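Local coordinates for possible transcriptional regulatory arsR-family protein (Mycobacterium bovis, PDB 3GW2) that probably acts as an arsR-family DNA-binding transcriptional regulator, in a network that coordinates tolerance to the antitubercular drug bedaquiline, at residues R27-D32 with T46-N51; R39-I44 with T75-R80. All blocks are in the same frame, centred on the assembly; numbering follows the deposited sequence.

Both contacts lie in the winged helix-turn-helix fold of one subunit, with centres about 12 Å apart, and both use helix 41-48. Interaction 1 sets helix 27-34 against the C-terminal end of that helix and the turn behind it. Interaction 2 ties the strand 39-40 and the first turn of the same helix to strand 76-81, the middle strand of the three-stranded antiparallel sheet. Along the chain the segments alternate: 27-32, 39-44, 46-51, 75-80. Ile30 CG1 of interaction 1 and Ile44 CG2 of interaction 2 meet at 3.8 Å, joining the two in apolar packing. Helix 41-48, the first of the DNA-binding motif, is thus held at both ends.

Interaction 1 (R27-D32 with T46-N51); sequences RLQILD and TATGMN
Ile30 meets selenomethionine Met50 in the apolar part of this contact, their side chains crossing at about a right angle. The CE methyl of Met50 packs on Ile30 CD1 at 3.9 Å and on Ile30 CG1 at 4.0 Å, and Met50 SE lies 4.1 Å from Ile30 CD1. Met50 gets there with CG anti to its carbonyl carbon (chi1 -66°) and the chain extended from there on, which carries the methyl across to helix 27-34. Ile30 likewise holds CG1 beside its own backbone N, and chi2 of 169° extends CD1 away from the backbone, onto the CE methyl.

The polar part runs through water. Gln29 stretches toward Thr48, and Gln29 NE2 stops 4.2 Å from Thr48 CB. A water closes the gap, accepting from Gln29 NE2 at 2.6 Å and donating to Thr48 O at 2.6 Å; Thr48 O also receives Arg26 NH2. The hydroxyl of Thr48 turns back to Ile44 O in its own helix, while CG2 approaches Ile30 CG1 at 4.3 Å. Arg27 adds little here: its NE and NH2 donate to the backbone O of Ala21 and Lys20, and NH1 to Asn58 OD1.

Gly49, at positive phi, is the first residue to leave helical angles, in a Schellman motif, and Asn51 N-caps helix 52-64. The contact therefore packs helix 27-34 against the turn of the helix-turn-helix motif, within the winged-helix fold of arsR-family regulators.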
ATOM      1  N   ARG A  27      -8.592   3.885   8.512  1.00 39.85           N
ATOM      2  CA  ARG A  27      -7.708   2.866   9.095  1.00 39.62           C
ATOM      3  C   ARG A  27      -6.259   3.356   9.304  1.00 39.60           C
ATOM      4  O   ARG A  27      -5.566   2.934  10.250  1.00 40.26           O
ATOM      5  CB  ARG A  27      -7.766   1.607   8.222  1.00 40.34           C
ATOM      6  CG  ARG A  27      -6.783   0.510   8.557  1.00 39.61           C
ATOM      7  CD  ARG A  27      -7.337  -0.844   8.150  1.00 40.81           C
ATOM      8  NE  ARG A  27      -7.296  -1.081   6.711  1.00 43.15           N
ATOM      9  CZ  ARG A  27      -8.336  -1.447   5.963  1.00 44.45           C
ATOM     10  NH1 ARG A  27      -9.532  -1.629   6.500  1.00 44.15           N
ATOM     11  NH2 ARG A  27      -8.176  -1.647   4.661  1.00 45.97           N
ATOM     12  N   LEU A  28      -5.801   4.266   8.444  1.00 38.39           N
ATOM     13  CA  LEU A  28      -4.454   4.841   8.569  1.00 37.31           C
ATOM     14  C   LEU A  28      -4.262   5.730   9.820  1.00 36.49           C
ATOM     15  O   LEU A  28      -3.132   5.935  10.291  1.00 35.53           O
ATOM     16  CB  LEU A  28      -4.113   5.626   7.305  1.00 37.80           C
ATOM     17  CG  LEU A  28      -3.502   4.880   6.098  1.00 38.88           C
ATOM     18  CD1 LEU A  28      -3.860   3.415   6.072  1.00 40.96           C
ATOM     19  CD2 LEU A  28      -3.932   5.549   4.826  1.00 38.57           C
ATOM     20  N   GLN A  29      -5.363   6.267  10.338  1.00 35.32           N
ATOM     21  CA  GLN A  29      -5.348   7.006  11.605  1.00 35.44           C
ATOM     22  C   GLN A  29      -4.807   6.142  12.733  1.00 34.71           C
ATOM     23  O   GLN A  29      -4.040   6.613  13.565  1.00 34.76           O
ATOM     24  CB  GLN A  29      -6.746   7.514  11.961  1.00 35.13           C
ATOM     25  CG  GLN A  29      -7.291   8.515  10.955  1.00 36.61           C
ATOM     26  CD  GLN A  29      -8.681   9.005  11.296  1.00 38.49           C
ATOM     27  OE1 GLN A  29      -9.410   9.481  10.424  1.00 41.68           O
ATOM     28  NE2 GLN A  29      -9.053   8.906  12.563  1.00 37.32           N
ATOM     29  N   ILE A  30      -5.182   4.869  12.733  1.00 34.74           N
ATOM     30  CA  ILE A  30      -4.653   3.906  13.698  1.00 35.03           C
ATOM     31  C   ILE A  30      -3.136   3.874  13.676  1.00 35.85           C
ATOM     32  O   ILE A  30      -2.494   3.868  14.724  1.00 36.14           O
ATOM     33  CB  ILE A  30      -5.216   2.483  13.466  1.00 35.09           C
ATOM     34  CG1 ILE A  30      -6.730   2.452  13.760  1.00 34.91           C
ATOM     35  CG2 ILE A  30      -4.469   1.473  14.348  1.00 34.67           C
ATOM     36  CD1 ILE A  30      -7.457   1.167  13.320  1.00 34.80           C
ATOM     37  N   LEU A  31      -2.561   3.881  12.476  1.00 36.47           N
ATOM     38  CA  LEU A  31      -1.102   3.845  12.327  1.00 37.29           C
ATOM     39  C   LEU A  31      -0.437   5.082  12.904  1.00 37.85           C
ATOM     40  O   LEU A  31       0.561   4.974  13.618  1.00 38.64           O
ATOM     41  CB  LEU A  31      -0.707   3.606  10.857  1.00 37.04           C
ATOM     42  CG  LEU A  31      -1.006   2.209  10.313  1.00 36.16           C
ATOM     43  CD1 LEU A  31      -0.604   2.112   8.846  1.00 37.88           C
ATOM     44  CD2 LEU A  31      -0.285   1.132  11.125  1.00 34.13           C
ATOM     45  N   ASP A  32      -1.008   6.258  12.638  1.00 39.12           N
ATOM     46  CA  ASP A  32      -0.510   7.505  13.240  1.00 40.47           C
ATOM     47  C   ASP A  32      -0.601   7.474  14.749  1.00 40.68           C
ATOM     48  O   ASP A  32       0.298   7.951  15.444  1.00 41.18           O
ATOM     49  CB  ASP A  32      -1.264   8.722  12.702  1.00 41.11           C
ATOM     50  CG  ASP A  32      -0.462   9.486  11.670  1.00 43.17           C
ATOM     51  OD1 ASP A  32       0.688   9.887  11.964  1.00 45.74           O
ATOM     52  OD2 ASP A  32      -0.972   9.695  10.555  1.00 47.06           O
ATOM     53  N   THR A  46     -11.586   4.507  20.933  1.00 27.98           N
ATOM     54  CA  THR A  46     -11.962   5.793  21.510  1.00 27.31           C
ATOM     55  C   THR A  46     -11.228   6.971  20.851  1.00 27.35           C
ATOM     56  O   THR A  46     -11.846   7.997  20.530  1.00 26.37           O
ATOM     57  CB  THR A  46     -11.701   5.784  23.015  1.00 27.23           C
ATOM     58  OG1 THR A  46     -12.490   4.742  23.614  1.00 26.60           O
ATOM     59  CG2 THR A  46     -12.088   7.131  23.652  1.00 27.88           C
ATOM     60  N   ALA A  47      -9.920   6.813  20.637  1.00 26.90           N
ATOM     61  CA  ALA A  47      -9.112   7.860  20.019  1.00 27.64           C
ATOM     62  C   ALA A  47      -9.535   8.146  18.581  1.00 27.72           C
ATOM     63  O   ALA A  47      -9.479   9.286  18.132  1.00 28.07           O
ATOM     64  CB  ALA A  47      -7.613   7.504  20.072  1.00 26.99           C
ATOM     65  N   THR A  48      -9.951   7.124  17.853  1.00 28.27           N
ATOM     66  CA  THR A  48     -10.286   7.317  16.443  1.00 29.30           C
ATOM     67  C   THR A  48     -11.789   7.490  16.217  1.00 30.20           C
ATOM     68  O   THR A  48     -12.228   7.654  15.081  1.00 30.86           O
ATOM     69  CB  THR A  48      -9.828   6.133  15.600  1.00 29.86           C
ATOM     70  OG1 THR A  48     -10.490   4.955  16.080  1.00 30.14           O
ATOM     71  CG2 THR A  48      -8.322   5.980  15.688  1.00 28.89           C
ATOM     72  N   GLY A  49     -12.569   7.460  17.294  1.00 30.26           N
ATOM     73  CA  GLY A  49     -14.021   7.563  17.192  1.00 30.81           C
ATOM     74  C   GLY A  49     -14.684   6.354  16.527  1.00 31.47           C
ATOM     75  O   GLY A  49     -15.778   6.485  16.003  1.00 30.54           O
HETATM   76  N   MSE A  50     -14.035   5.186  16.563  1.00 31.45           N
HETATM   77  CA  MSE A  50     -14.596   3.973  15.962  1.00 34.38           C
HETATM   78  C   MSE A  50     -15.288   3.159  17.034  1.00 32.69           C
HETATM   79  O   MSE A  50     -14.792   3.080  18.145  1.00 32.47           O
HETATM   80  CB  MSE A  50     -13.516   3.085  15.328  1.00 33.73           C
HETATM   81  CG  MSE A  50     -12.795   3.671  14.121  1.00 34.78           C
HETATM   82 SE   MSE A  50     -11.271   2.508  13.687  1.00 44.93          SE
HETATM   83  CE  MSE A  50     -10.274   3.765  12.537  1.00 38.76           C
ATOM     84  N   ASN A  51     -16.421   2.543  16.704  1.00 31.93           N
ATOM     85  CA  ASN A  51     -16.986   1.544  17.603  1.00 32.08           C
ATOM     86  C   ASN A  51     -16.003   0.360  17.704  1.00 31.78           C
ATOM     87  O   ASN A  51     -15.135   0.190  16.831  1.00 30.59           O
ATOM     88  CB  ASN A  51     -18.363   1.086  17.122  1.00 31.42           C
ATOM     89  CG  ASN A  51     -18.303   0.356  15.787  1.00 31.92           C
ATOM     90  OD1 ASN A  51     -18.198  -0.862  15.752  1.00 31.85           O
ATOM     91  ND2 ASN A  51     -18.365   1.099  14.686  1.00 29.94           N
TER
HETATM   92  O   HOH W   1     -11.613   8.430  12.673  1.00 40.99           O

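Interaction 2 (R39-I44 with T75-R80); sequences RAVEAI and TRQYYR
Arg39 and Tyr79 form an antiparallel hydrogen-bonded pair: Arg39 N donates to Tyr79 O at 3.1 Å, and Tyr79 N donates to Arg39 O at 2.9 Å, its N-H...O angle of 169° being close to straight. Val41 N, already in the helix, adds a third backbone bond to Gln77 O at 3.0 Å. Between these lies the non-hydrogen-bonded pair Ala40 and Tyr78, where Ala40 CA comes to 3.2 Å from Gln77 O in a CA-H...O contact.

Of the apolar contacts, one is on the Ala40 and Tyr78 face, where Tyr78 CE1 touches Ala40 CB at 3.7 Å. Val41 and Tyr79 lie side by side, pointing the same way, with Val41 CG2 at the ring edge of Tyr79, 3.7 Å from CE2. Anti to the carbonyl carbon, that methyl is set beside the strand, where it also packs on Gln77 CB. The Ile44 side chain runs at about a right angle to that of Tyr79, its CD1 4.2 Å from Tyr79 CB.

One salt bridge joins the charged ends: Arg76 NH1 reaches Glu42 OE1 at 2.7 Å, a weak hydrogen bond because the N-H...O angle is only 118°. The carboxylate and guanidinium planes are 28° apart.

Strand 76-81 is flanked on its other side by strand 68-73, while Leu59 of helix 52-64 packs on Val41, Ile44 and Tyr79, and helix 27-34 covers Ile44.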
ATOM      1  N   ARG A  39      -0.964   0.590  21.937  1.00 36.44           N
ATOM      2  CA  ARG A  39      -2.195   0.950  22.659  1.00 35.72           C
ATOM      3  C   ARG A  39      -3.198  -0.199  22.657  1.00 34.48           C
ATOM      4  O   ARG A  39      -3.156  -1.064  21.780  1.00 33.66           O
ATOM      5  CB  ARG A  39      -2.803   2.264  22.112  1.00 36.23           C
ATOM      6  CG  ARG A  39      -1.750   3.408  21.960  1.00 38.73           C
ATOM      7  CD  ARG A  39      -2.184   4.815  22.410  1.00 42.18           C
ATOM      8  NE  ARG A  39      -2.973   4.838  23.641  1.00 45.13           N
ATOM      9  CZ  ARG A  39      -3.572   5.926  24.133  1.00 46.34           C
ATOM     10  NH1 ARG A  39      -3.477   7.086  23.502  1.00 47.22           N
ATOM     11  NH2 ARG A  39      -4.271   5.858  25.259  1.00 46.12           N
ATOM     12  N   ALA A  40      -4.073  -0.218  23.664  1.00 33.31           N
ATOM     13  CA  ALA A  40      -5.158  -1.198  23.754  1.00 32.65           C
ATOM     14  C   ALA A  40      -6.233  -0.895  22.714  1.00 32.52           C
ATOM     15  O   ALA A  40      -6.423   0.251  22.339  1.00 32.54           O
ATOM     16  CB  ALA A  40      -5.775  -1.210  25.170  1.00 32.28           C
ATOM     17  N   VAL A  41      -6.942  -1.930  22.270  1.00 32.43           N
ATOM     18  CA  VAL A  41      -8.043  -1.796  21.308  1.00 32.45           C
ATOM     19  C   VAL A  41      -9.056  -0.721  21.752  1.00 32.56           C
ATOM     20  O   VAL A  41      -9.473   0.130  20.942  1.00 30.94           O
ATOM     21  CB  VAL A  41      -8.783  -3.154  21.122  1.00 32.36           C
ATOM     22  CG1 VAL A  41      -9.966  -3.020  20.161  1.00 33.26           C
ATOM     23  CG2 VAL A  41      -7.811  -4.219  20.637  1.00 33.23           C
ATOM     24  N   GLU A  42      -9.446  -0.783  23.032  1.00 32.25           N
ATOM     25  CA  GLU A  42     -10.424   0.144  23.614  1.00 34.06           C
ATOM     26  C   GLU A  42      -9.963   1.584  23.399  1.00 32.38           C
ATOM     27  O   GLU A  42     -10.731   2.447  22.944  1.00 31.60           O
ATOM     28  CB  GLU A  42     -10.583  -0.130  25.122  1.00 33.79           C
ATOM     29  CG  GLU A  42     -12.022  -0.167  25.602  1.00 38.11           C
ATOM     30  CD  GLU A  42     -12.162   0.023  27.124  1.00 39.52           C
ATOM     31  OE1 GLU A  42     -11.429  -0.647  27.904  1.00 44.62           O
ATOM     32  OE2 GLU A  42     -13.012   0.854  27.541  1.00 46.09           O
ATOM     33  N   ALA A  43      -8.689   1.831  23.719  1.00 32.07           N
ATOM     34  CA  ALA A  43      -8.098   3.166  23.575  1.00 31.16           C
ATOM     35  C   ALA A  43      -8.046   3.623  22.110  1.00 30.57           C
ATOM     36  O   ALA A  43      -8.342   4.786  21.803  1.00 29.53           O
ATOM     37  CB  ALA A  43      -6.703   3.216  24.228  1.00 31.72           C
ATOM     38  N   ILE A  44      -7.680   2.707  21.217  1.00 30.08           N
ATOM     39  CA  ILE A  44      -7.597   2.977  19.776  1.00 30.19           C
ATOM     40  C   ILE A  44      -8.988   3.312  19.206  1.00 29.98           C
ATOM     41  O   ILE A  44      -9.141   4.232  18.389  1.00 30.34           O
ATOM     42  CB  ILE A  44      -6.996   1.757  19.009  1.00 30.45           C
ATOM     43  CG1 ILE A  44      -5.526   1.541  19.401  1.00 30.70           C
ATOM     44  CG2 ILE A  44      -7.107   1.929  17.495  1.00 30.65           C
ATOM     45  CD1 ILE A  44      -5.000   0.149  19.087  1.00 29.89           C
ATOM     46  N   THR A  75      -8.108  -9.249  29.909  1.00 45.93           N
ATOM     47  CA  THR A  75      -9.282  -9.086  29.048  1.00 45.88           C
ATOM     48  C   THR A  75      -9.033  -8.071  27.912  1.00 45.50           C
ATOM     49  O   THR A  75      -9.943  -7.739  27.140  1.00 45.65           O
ATOM     50  CB  THR A  75     -10.528  -8.698  29.893  1.00 46.17           C
ATOM     51  OG1 THR A  75     -11.625  -8.366  29.032  1.00 47.34           O
ATOM     52  CG2 THR A  75     -10.220  -7.514  30.818  1.00 46.52           C
ATOM     53  N   ARG A  76      -7.786  -7.606  27.803  1.00 44.72           N
ATOM     54  CA  ARG A  76      -7.403  -6.574  26.833  1.00 43.61           C
ATOM     55  C   ARG A  76      -6.472  -7.122  25.776  1.00 42.53           C
ATOM     56  O   ARG A  76      -5.840  -8.161  25.972  1.00 42.68           O
ATOM     57  CB  ARG A  76      -6.723  -5.400  27.537  1.00 43.93           C
ATOM     58  CG  ARG A  76      -7.458  -4.954  28.776  1.00 45.41           C
ATOM     59  CD  ARG A  76      -7.295  -3.475  29.052  1.00 49.44           C
ATOM     60  NE  ARG A  76      -8.371  -3.006  29.925  1.00 53.01           N
ATOM     61  CZ  ARG A  76      -9.603  -2.720  29.503  1.00 55.44           C
ATOM     62  NH1 ARG A  76      -9.919  -2.843  28.212  1.00 55.64           N
ATOM     63  NH2 ARG A  76     -10.523  -2.309  30.369  1.00 55.98           N
ATOM     64  N   GLN A  77      -6.394  -6.403  24.658  1.00 40.78           N
ATOM     65  CA  GLN A  77      -5.500  -6.720  23.570  1.00 39.44           C
ATOM     66  C   GLN A  77      -4.740  -5.435  23.215  1.00 37.93           C
ATOM     67  O   GLN A  77      -5.341  -4.361  23.062  1.00 38.31           O
ATOM     68  CB  GLN A  77      -6.330  -7.188  22.380  1.00 39.44           C
ATOM     69  CG  GLN A  77      -5.860  -8.458  21.718  1.00 40.38           C
ATOM     70  CD  GLN A  77      -6.639  -8.766  20.452  1.00 40.87           C
ATOM     71  OE1 GLN A  77      -7.630  -8.099  20.133  1.00 43.22           O
ATOM     72  NE2 GLN A  77      -6.189  -9.771  19.715  1.00 42.66           N
ATOM     73  N   TYR A  78      -3.425  -5.537  23.106  1.00 35.87           N
ATOM     74  CA  TYR A  78      -2.577  -4.391  22.797  1.00 34.46           C
ATOM     75  C   TYR A  78      -1.962  -4.556  21.413  1.00 33.05           C
ATOM     76  O   TYR A  78      -1.391  -5.600  21.093  1.00 32.89           O
ATOM     77  CB  TYR A  78      -1.480  -4.216  23.861  1.00 34.33           C
ATOM     78  CG  TYR A  78      -2.022  -3.881  25.233  1.00 35.12           C
ATOM     79  CD1 TYR A  78      -2.130  -2.557  25.660  1.00 35.10           C
ATOM     80  CD2 TYR A  78      -2.438  -4.890  26.109  1.00 35.49           C
ATOM     81  CE1 TYR A  78      -2.640  -2.242  26.929  1.00 35.20           C
ATOM     82  CE2 TYR A  78      -2.951  -4.587  27.377  1.00 35.47           C
ATOM     83  CZ  TYR A  78      -3.054  -3.260  27.776  1.00 34.92           C
ATOM     84  OH  TYR A  78      -3.561  -2.957  29.027  1.00 36.71           O
ATOM     85  N   TYR A  79      -2.080  -3.518  20.599  1.00 31.75           N
ATOM     86  CA  TYR A  79      -1.544  -3.537  19.236  1.00 31.18           C
ATOM     87  C   TYR A  79      -0.402  -2.547  19.114  1.00 30.65           C
ATOM     88  O   TYR A  79      -0.427  -1.489  19.749  1.00 30.23           O
ATOM     89  CB  TYR A  79      -2.628  -3.150  18.225  1.00 31.25           C
ATOM     90  CG  TYR A  79      -3.532  -4.281  17.809  1.00 31.14           C
ATOM     91  CD1 TYR A  79      -3.300  -4.966  16.618  1.00 31.81           C
ATOM     92  CD2 TYR A  79      -4.611  -4.674  18.607  1.00 30.97           C
ATOM     93  CE1 TYR A  79      -4.121  -6.012  16.210  1.00 31.88           C
ATOM     94  CE2 TYR A  79      -5.455  -5.723  18.206  1.00 32.51           C
ATOM     95  CZ  TYR A  79      -5.194  -6.383  17.001  1.00 32.95           C
ATOM     96  OH  TYR A  79      -5.999  -7.408  16.570  1.00 33.92           O
ATOM     97  N   ARG A  80       0.588  -2.892  18.303  0.50 29.49           N
ATOM     98  CA  ARG A  80       1.641  -1.960  17.959  0.50 29.29           C
ATOM     99  C   ARG A  80       2.118  -2.156  16.538  0.50 29.68           C
ATOM    100  O   ARG A  80       1.957  -3.215  15.938  0.50 28.19           O
ATOM    101  CB  ARG A  80       2.840  -2.057  18.906  0.50 28.66           C
ATOM    102  CG  ARG A  80       3.124  -3.417  19.496  0.50 28.43           C
ATOM    103  CD  ARG A  80       3.564  -4.452  18.507  0.50 26.84           C
ATOM    104  NE  ARG A  80       4.719  -5.244  18.964  0.50 27.77           N
ATOM    105  CZ  ARG A  80       4.663  -6.315  19.755  0.50 28.31           C
ATOM    106  NH1 ARG A  80       3.516  -6.751  20.264  0.50 27.81           N
ATOM    107  NH2 ARG A  80       5.781  -6.949  20.061  0.50 31.35           N
TER
HETATM  108  O   HOH W   2      -8.705  -3.364  25.058  1.00 23.41           O